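Local coordinates for vascular endothelial growth factor homolog (Orf virus, PDB 2GNN), which acts as a disulfide-linked homodimeric growth factor that induces endothelial proliferation, at residues I27-V31 with S32-P36. Sequence-based numbering, arbitrary orientation.
Sequences IVVPV and SETHP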
loop_
_atom_site.group_PDB
_atom_site.type_symbol
_atom_site.label_atom_id
_atom_site.label_comp_id
_atom_site.label_asym_id
_atom_site.label_seq_id
_atom_site.Cartn_x
_atom_site.Cartn_y
_atom_site.Cartn_z
ATOM N N ILE B 27 -2.756 1.558 1.126
ATOM C CA ILE B 27 -2.065 0.366 1.571
ATOM C C ILE B 27 -3.134 -0.718 1.676
ATOM O O ILE B 27 -4.277 -0.440 2.059
ATOM C CB ILE B 27 -1.272 0.611 2.913
ATOM C CG1 ILE B 27 -0.339 -0.559 3.226
ATOM C CG2 ILE B 27 -2.205 0.857 4.097
ATOM C CD1 ILE B 27 0.945 -0.151 3.949
ATOM N N VAL B 28 -2.786 -1.937 1.280
ATOM C CA VAL B 28 -3.721 -3.054 1.340
ATOM C C VAL B 28 -3.583 -3.668 2.713
ATOM O O VAL B 28 -2.480 -4.013 3.132
ATOM C CB VAL B 28 -3.432 -4.116 0.231
ATOM C CG1 VAL B 28 -4.377 -5.295 0.347
ATOM C CG2 VAL B 28 -3.551 -3.486 -1.141
ATOM N N VAL B 29 -4.708 -3.795 3.408
ATOM C CA VAL B 29 -4.738 -4.294 4.775
ATOM C C VAL B 29 -5.759 -5.435 4.850
ATOM O O VAL B 29 -6.822 -5.344 4.236
ATOM C CB VAL B 29 -5.142 -3.143 5.783
ATOM C CG1 VAL B 29 -5.147 -3.647 7.203
ATOM C CG2 VAL B 29 -4.186 -1.953 5.689
ATOM N N PRO B 30 -5.439 -6.515 5.588
ATOM C CA PRO B 30 -6.432 -7.559 5.876
ATOM C C PRO B 30 -7.558 -7.025 6.753
ATOM O O PRO B 30 -7.295 -6.412 7.787
ATOM C CB PRO B 30 -5.626 -8.612 6.658
ATOM C CG PRO B 30 -4.213 -8.315 6.387
ATOM C CD PRO B 30 -4.123 -6.835 6.169
ATOM N N VAL B 31 -8.799 -7.240 6.335
ATOM C CA VAL B 31 -9.957 -6.755 7.068
ATOM C C VAL B 31 -10.025 -7.331 8.494
ATOM O O VAL B 31 -10.381 -6.623 9.445
ATOM C CB VAL B 31 -11.272 -7.043 6.310
ATOM C CG1 VAL B 31 -12.480 -6.657 7.143
ATOM C CG2 VAL B 31 -11.301 -6.285 4.994
ATOM N N SER B 32 -9.666 -8.598 8.656
ATOM C CA SER B 32 -9.749 -9.212 9.965
ATOM C C SER B 32 -8.869 -8.477 10.981
ATOM O O SER B 32 -9.213 -8.407 12.155
ATOM C CB SER B 32 -9.330 -10.667 9.892
ATOM O OG SER B 32 -7.968 -10.717 9.542
ATOM N N GLU B 33 -7.731 -7.956 10.526
ATOM C CA GLU B 33 -6.797 -7.224 11.384
ATOM C C GLU B 33 -7.315 -5.851 11.823
ATOM O O GLU B 33 -6.902 -5.332 12.857
ATOM C CB GLU B 33 -5.464 -7.031 10.676
ATOM C CG GLU B 33 -4.543 -8.241 10.748
ATOM C CD GLU B 33 -3.215 -8.027 10.009
ATOM O OE1 GLU B 33 -2.814 -6.846 9.765
ATOM O OE2 GLU B 33 -2.579 -9.055 9.682
ATOM N N THR B 34 -8.189 -5.263 11.016
ATOM C CA THR B 34 -8.789 -3.995 11.332
ATOM C C THR B 34 -9.934 -4.217 12.318
ATOM O O THR B 34 -10.335 -3.303 13.034
ATOM C CB THR B 34 -9.382 -3.326 10.090
ATOM O OG1 THR B 34 -10.490 -4.104 9.639
ATOM C CG2 THR B 34 -8.341 -3.194 8.957
ATOM N N HIS B 35 -10.458 -5.440 12.349
ATOM C CA HIS B 35 -11.574 -5.778 13.227
ATOM C C HIS B 35 -11.365 -7.082 13.983
ATOM O O HIS B 35 -12.113 -8.025 13.774
ATOM C CB HIS B 35 -12.856 -5.850 12.407
ATOM C CG HIS B 35 -13.423 -4.513 12.053
ATOM N ND1 HIS B 35 -12.928 -3.749 11.021
ATOM C CD2 HIS B 35 -14.451 -3.808 12.586
ATOM C CE1 HIS B 35 -13.627 -2.631 10.930
ATOM N NE2 HIS B 35 -14.563 -2.646 11.863
ATOM N N PRO B 36 -10.347 -7.148 14.863
ATOM C CA PRO B 36 -9.995 -8.391 15.557
ATOM C C PRO B 36 -11.102 -9.001 16.402
ATOM O O PRO B 36 -11.030 -10.176 16.774
ATOM C CB PRO B 36 -8.841 -7.972 16.472
ATOM C CG PRO B 36 -8.789 -6.492 16.434
ATOM C CD PRO B 36 -9.423 -6.050 15.192
#
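Thr34 folds back on Val31 at the point where strand 23-30, paired antiparallel with strand 47-54 in this cystine-knot growth factor of the PDGF/VEGF family, gives way to the short helix 31-34. The pair illustrates how a threonine can return to the carbonyl three residues back, at the start of the same short turn. A chi1 of 67° tucks OG1 in over its own backbone, which carries the hydroxyl to a lone pair of Val31 O, in the carbonyl plane, at 2.5 Å. The C=O...OG1 angle is 130°. Two weak, bent bonds also converge on Val31 O, from Thr34 N at 3.0 Å and from His35 N at 3.1 Å, so the oxygen has three donors, of which the hydroxyl alone is not weak.

The other branch of Thr34 serves packing: CG2 lies 3.7 Å from Val29 CG1 and also rests against Pro30 O, joining the helix to the side of the strand. His35 extends the polar chain, its ND1 donating to Thr34 OG1 at 2.8 Å with the hydroxyl close to the ring plane. That ring meets Phe92 edge-to-face, while Val31 packs on Phe43 and Val48.

Glu33 meets the proline ring at a slant. Its chi1 of -82° turns CG off beside the backbone N, and a straight chain from there brings the carboxylate against the CG-CD corner of the Pro30 ring. Glu33 OE2 lies 3.8 Å from Pro30 CG, while Glu33 N makes a weak bond of 3.2 Å to Pro30 O.

The directed relay from His35 ND1 through Thr34 OG1 to Val31 O implies that the hydroxyl both accepts and donates, which fixes its rotation and couples the imidazole to the backbone at the end of the strand.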